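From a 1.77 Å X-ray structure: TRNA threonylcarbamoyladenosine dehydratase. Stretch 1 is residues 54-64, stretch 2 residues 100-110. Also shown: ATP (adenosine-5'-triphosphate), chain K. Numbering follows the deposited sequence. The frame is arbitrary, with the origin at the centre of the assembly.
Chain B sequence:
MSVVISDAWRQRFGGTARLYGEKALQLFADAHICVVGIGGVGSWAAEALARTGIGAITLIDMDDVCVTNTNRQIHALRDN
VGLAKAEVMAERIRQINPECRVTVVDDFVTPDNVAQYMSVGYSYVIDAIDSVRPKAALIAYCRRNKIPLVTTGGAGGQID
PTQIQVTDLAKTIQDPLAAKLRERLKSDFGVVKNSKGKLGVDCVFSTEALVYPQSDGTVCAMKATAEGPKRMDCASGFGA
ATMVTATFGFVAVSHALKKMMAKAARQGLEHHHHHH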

# COMPACT_ATOMS: atom_id res chain seq x y z
N ILE B 54 -3.30 -15.20 6.14
CA ILE B 54 -4.43 -15.27 7.07
C ILE B 54 -5.45 -16.29 6.55
O ILE B 54 -5.87 -16.24 5.40
CB ILE B 54 -5.05 -13.88 7.27
CG1 ILE B 54 -4.04 -12.96 7.98
CG2 ILE B 54 -6.31 -13.96 8.05
CD1 ILE B 54 -3.76 -13.31 9.43
N GLY B 55 -5.84 -17.23 7.42
CA GLY B 55 -6.56 -18.41 6.95
C GLY B 55 -8.04 -18.24 6.78
O GLY B 55 -8.66 -19.00 6.01
N ALA B 56 -8.63 -17.25 7.44
CA ALA B 56 -10.05 -16.98 7.33
C ALA B 56 -10.23 -15.48 7.42
O ALA B 56 -9.65 -14.81 8.28
CB ALA B 56 -10.89 -17.67 8.42
N ILE B 57 -11.02 -14.94 6.52
CA ILE B 57 -11.26 -13.52 6.45
C ILE B 57 -12.75 -13.31 6.28
O ILE B 57 -13.37 -13.93 5.41
CB ILE B 57 -10.47 -12.86 5.27
CG1 ILE B 57 -8.96 -13.03 5.50
CG2 ILE B 57 -10.82 -11.39 5.13
CD1 ILE B 57 -8.11 -12.69 4.26
N THR B 58 -13.32 -12.42 7.09
CA THR B 58 -14.68 -11.94 6.88
C THR B 58 -14.66 -10.49 6.40
O THR B 58 -13.89 -9.66 6.90
CB THR B 58 -15.51 -12.07 8.17
OG1 THR B 58 -15.62 -13.46 8.53
CG2 THR B 58 -16.91 -11.43 8.00
N LEU B 59 -15.48 -10.21 5.38
CA LEU B 59 -15.59 -8.88 4.79
C LEU B 59 -17.01 -8.39 5.00
O LEU B 59 -17.96 -9.04 4.57
CB LEU B 59 -15.29 -8.92 3.29
CG LEU B 59 -13.97 -9.56 2.87
CD1 LEU B 59 -13.79 -9.55 1.35
CD2 LEU B 59 -12.82 -8.87 3.56
N ILE B 60 -17.15 -7.23 5.63
CA ILE B 60 -18.48 -6.66 5.91
C ILE B 60 -18.60 -5.31 5.19
O ILE B 60 -17.93 -4.34 5.56
CB ILE B 60 -18.76 -6.50 7.41
CG1 ILE B 60 -18.44 -7.81 8.12
CG2 ILE B 60 -20.24 -6.09 7.61
CD1 ILE B 60 -18.91 -7.87 9.58
N ASP B 61 -19.51 -5.25 4.22
CA ASP B 61 -19.83 -4.04 3.47
C ASP B 61 -21.07 -4.36 2.64
O ASP B 61 -21.22 -5.48 2.16
CB ASP B 61 -18.67 -3.64 2.55
CG ASP B 61 -18.63 -2.16 2.22
OD1 ASP B 61 -19.70 -1.53 2.03
OD2 ASP B 61 -17.51 -1.61 2.14
N MET B 62 -21.95 -3.37 2.42
CA MET B 62 -23.02 -3.60 1.45
C MET B 62 -22.95 -2.63 0.28
O MET B 62 -23.89 -2.59 -0.53
CB MET B 62 -24.41 -3.59 2.11
CG MET B 62 -24.93 -2.31 2.65
SD MET B 62 -26.54 -2.53 3.46
CE MET B 62 -27.39 -3.62 2.33
N ASP B 63 -21.86 -1.88 0.13
CA ASP B 63 -21.81 -0.92 -0.96
C ASP B 63 -21.31 -1.58 -2.24
O ASP B 63 -20.74 -2.68 -2.23
CB ASP B 63 -20.91 0.26 -0.59
CG ASP B 63 -21.16 1.49 -1.47
OD1 ASP B 63 -22.19 1.54 -2.17
OD2 ASP B 63 -20.31 2.40 -1.45
N ASP B 64 -21.58 -0.91 -3.36
CA ASP B 64 -21.21 -1.34 -4.69
C ASP B 64 -19.98 -0.58 -5.18
O ASP B 64 -19.73 0.55 -4.76
CB ASP B 64 -22.36 -1.12 -5.67
CG ASP B 64 -23.60 -1.93 -5.34
OD1 ASP B 64 -23.48 -3.00 -4.70
OD2 ASP B 64 -24.70 -1.50 -5.74
PG ATP K . -18.11 7.04 -1.62
O1G ATP K . -17.85 8.19 -2.57
O2G ATP K . -18.79 5.85 -2.24
O3G ATP K . -18.65 7.47 -0.27
PB ATP K . -16.31 5.34 -0.23
O1B ATP K . -17.13 5.56 1.03
O2B ATP K . -16.26 3.99 -0.92
O3B ATP K . -16.63 6.50 -1.30
PA ATP K . -14.02 5.25 1.40
O1A ATP K . -14.35 6.27 2.48
O2A ATP K . -12.58 5.08 0.97
O3A ATP K . -14.79 5.73 0.09
O5' ATP K . -14.65 3.79 1.77
C5' ATP K . -15.38 3.50 2.97
C4' ATP K . -16.06 2.13 3.02
O4' ATP K . -16.59 1.80 4.35
C3' ATP K . -17.24 2.02 2.07
O3' ATP K . -17.09 0.92 1.16
C2' ATP K . -18.43 1.81 2.97
O2' ATP K . -19.45 1.03 2.35
C1' ATP K . -17.86 1.11 4.19
N9 ATP K . -18.82 1.15 5.34
C8 ATP K . -19.42 2.29 5.76
N7 ATP K . -20.27 2.08 6.80
C5 ATP K . -20.24 0.77 7.05
C6 ATP K . -20.91 -0.09 8.03
N6 ATP K . -21.77 0.45 8.89
N1 ATP K . -20.66 -1.41 8.03
C2 ATP K . -19.81 -1.96 7.13
N3 ATP K . -19.17 -1.23 6.19
C4 ATP K . -19.31 0.13 6.09
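Stretch 2 100-110: CRVTVVDDFVT

Stretch 2 lies alongside stretch 1 as a parallel β-strand: residues 101-105 are extended, run in the same direction as strand 56-60, and their axis makes an angle of 13° with it at a closest approach of 4.7 Å. The register is constant, each residue pairing with the one 45 positions earlier: Ala 56 with Arg 101, Ile 57 with Val 102, Thr 58 with Thr 103, Leu 59 with Val 104 and Ile 60 with Val 105, the CA atoms of each pair lying 4.5 to 5.1 Å apart. Beyond the strands the two segments stay close, with Met 62 CA 4.6 Å from Asp 107 CA. The contact between the stretches buries 887 Å², both sides summed.

Backbone hydrogen bonds form the ladder, alternating in direction as parallel pairing requires. Arg 101 N donates to Gly 55 O (2.9 Å), Ile 57 N to Arg 101 O (2.9 Å), Thr 103 N to Ile 57 O (2.9 Å), Leu 59 N to Thr 103 O (2.9 Å) and Val 105 N to Leu 59 O (2.9 Å). The last rung, Asp 61 N to Val 105 O, lengthens to 3.2 Å; the same carbonyl also accepts a weak bond from Asp 107 N (3.0 Å), where stretch 2 leaves its strand. CA-H...O contacts supplement the ladder, the shortest from Ala 56 CA to Arg 101 O (3.1 Å), followed by Val 102 CA to Ile 57 O and Thr 58 CA to Thr 103 O (both 3.3 Å).

Side chains alternate between the two faces of the sheet. On the face carrying Ala 56, Thr 58 and Ile 60 stand Arg 101, Thr 103 and Val 105. Ala 56 CB lies over one face of the Arg 101 guanidinium, 3.6 Å from Arg 101 NH2. Thr 58 OG1 is 3.6 Å from Thr 103 CB, and Ile 60 CG1 packs 3.7 Å from Val 105 CB. Ile 60 CG2 also reaches Val 109 CG2 at 4.3 Å. The other face carries Ile 57 and Leu 59 with Val 102 and Val 104; just before strand 101-105, Cys 100 SG packs 3.9 Å from Ile 57 CD1.

Past the strands, the CA-to-CB bond of Met 62 points toward stretch 2, and CG lies over one face of the Phe 108 ring. This CG lies 3.1 Å from the ring centroid, 17° off the normal, a CH-pi contact, while SD lies obliquely, 3.8 Å from the same centroid. Met 62 CB also approaches Asp 106 OD1 at 3.3 Å.

ATP bridges the two stretches. Asp 61 of stretch 1 holds the ribose, OD1 accepting from O2' (2.6 Å) and OD2 from O3' (2.7 Å); OD1 also accepts from Asp 63 N (2.9 Å), which ties the following loop to the same carboxylate. Stretch 2 reads the adenine edge through its backbone: Val 109 N donates to N1 (2.9 Å), and N6 donates to Val 109 O (3.2 Å).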

# COMPACT_ATOMS: atom_id res chain seq x y z
N CYS B 100 -7.99 -20.04 1.49
CA CYS B 100 -8.48 -19.10 2.49
C CYS B 100 -10.00 -19.24 2.62
O CYS B 100 -10.71 -19.32 1.62
CB CYS B 100 -8.10 -17.67 2.12
SG CYS B 100 -8.67 -16.40 3.32
N ARG B 101 -10.51 -19.27 3.84
CA ARG B 101 -11.96 -19.33 4.06
C ARG B 101 -12.50 -17.91 4.15
O ARG B 101 -12.27 -17.20 5.13
CB ARG B 101 -12.29 -20.14 5.31
CG ARG B 101 -13.75 -20.15 5.71
CD ARG B 101 -14.04 -21.24 6.78
NE ARG B 101 -13.35 -20.97 8.04
CZ ARG B 101 -13.78 -20.13 8.98
NH1 ARG B 101 -14.90 -19.44 8.81
NH2 ARG B 101 -13.07 -19.96 10.09
N VAL B 102 -13.22 -17.48 3.12
CA VAL B 102 -13.68 -16.11 3.00
C VAL B 102 -15.19 -16.05 3.23
O VAL B 102 -15.95 -16.76 2.58
CB VAL B 102 -13.36 -15.52 1.63
CG1 VAL B 102 -13.73 -14.05 1.63
CG2 VAL B 102 -11.90 -15.71 1.31
N THR B 103 -15.61 -15.17 4.12
CA THR B 103 -17.03 -14.97 4.41
C THR B 103 -17.39 -13.55 4.03
O THR B 103 -16.66 -12.61 4.36
CB THR B 103 -17.33 -15.23 5.88
OG1 THR B 103 -16.90 -16.55 6.22
CG2 THR B 103 -18.86 -15.03 6.20
N VAL B 104 -18.50 -13.39 3.31
CA VAL B 104 -19.04 -12.09 2.95
C VAL B 104 -20.28 -11.86 3.79
O VAL B 104 -21.17 -12.70 3.81
CB VAL B 104 -19.38 -12.02 1.45
CG1 VAL B 104 -20.19 -10.78 1.11
CG2 VAL B 104 -18.10 -12.08 0.63
N VAL B 105 -20.30 -10.72 4.48
CA VAL B 105 -21.49 -10.18 5.14
C VAL B 105 -21.93 -8.97 4.33
O VAL B 105 -21.30 -7.90 4.37
CB VAL B 105 -21.19 -9.79 6.59
CG1 VAL B 105 -22.45 -9.18 7.27
CG2 VAL B 105 -20.73 -11.01 7.34
N ASP B 106 -23.02 -9.13 3.58
CA ASP B 106 -23.52 -8.08 2.70
C ASP B 106 -24.47 -7.19 3.50
O ASP B 106 -25.69 -7.25 3.38
CB ASP B 106 -24.21 -8.70 1.49
CG ASP B 106 -24.69 -7.67 0.50
OD1 ASP B 106 -24.23 -6.51 0.57
OD2 ASP B 106 -25.56 -8.01 -0.33
N ASP B 107 -23.89 -6.33 4.34
CA ASP B 107 -24.65 -5.55 5.31
C ASP B 107 -23.73 -4.46 5.86
O ASP B 107 -22.52 -4.48 5.64
CB ASP B 107 -25.17 -6.44 6.45
CG ASP B 107 -26.38 -5.86 7.18
OD1 ASP B 107 -26.85 -4.75 6.86
OD2 ASP B 107 -26.87 -6.53 8.10
N PHE B 108 -24.34 -3.52 6.57
CA PHE B 108 -23.65 -2.51 7.36
C PHE B 108 -23.81 -2.83 8.85
O PHE B 108 -24.85 -3.33 9.28
CB PHE B 108 -24.23 -1.10 7.12
CG PHE B 108 -24.00 -0.56 5.73
CD1 PHE B 108 -22.74 -0.57 5.14
CD2 PHE B 108 -25.06 -0.01 5.03
CE1 PHE B 108 -22.55 -0.05 3.86
CE2 PHE B 108 -24.88 0.52 3.76
CZ PHE B 108 -23.63 0.50 3.17
N VAL B 109 -22.78 -2.51 9.63
CA VAL B 109 -22.85 -2.70 11.07
C VAL B 109 -23.75 -1.63 11.69
O VAL B 109 -23.72 -0.46 11.27
CB VAL B 109 -21.44 -2.68 11.68
CG1 VAL B 109 -21.48 -2.53 13.19
CG2 VAL B 109 -20.70 -3.95 11.29
N THR B 110 -24.59 -2.04 12.63
CA THR B 110 -25.44 -1.11 13.38
C THR B 110 -25.37 -1.46 14.86
O THR B 110 -24.91 -2.56 15.21
CB THR B 110 -26.89 -1.16 12.90
OG1 THR B 110 -27.49 -2.37 13.37
CG2 THR B 110 -26.99 -1.09 11.39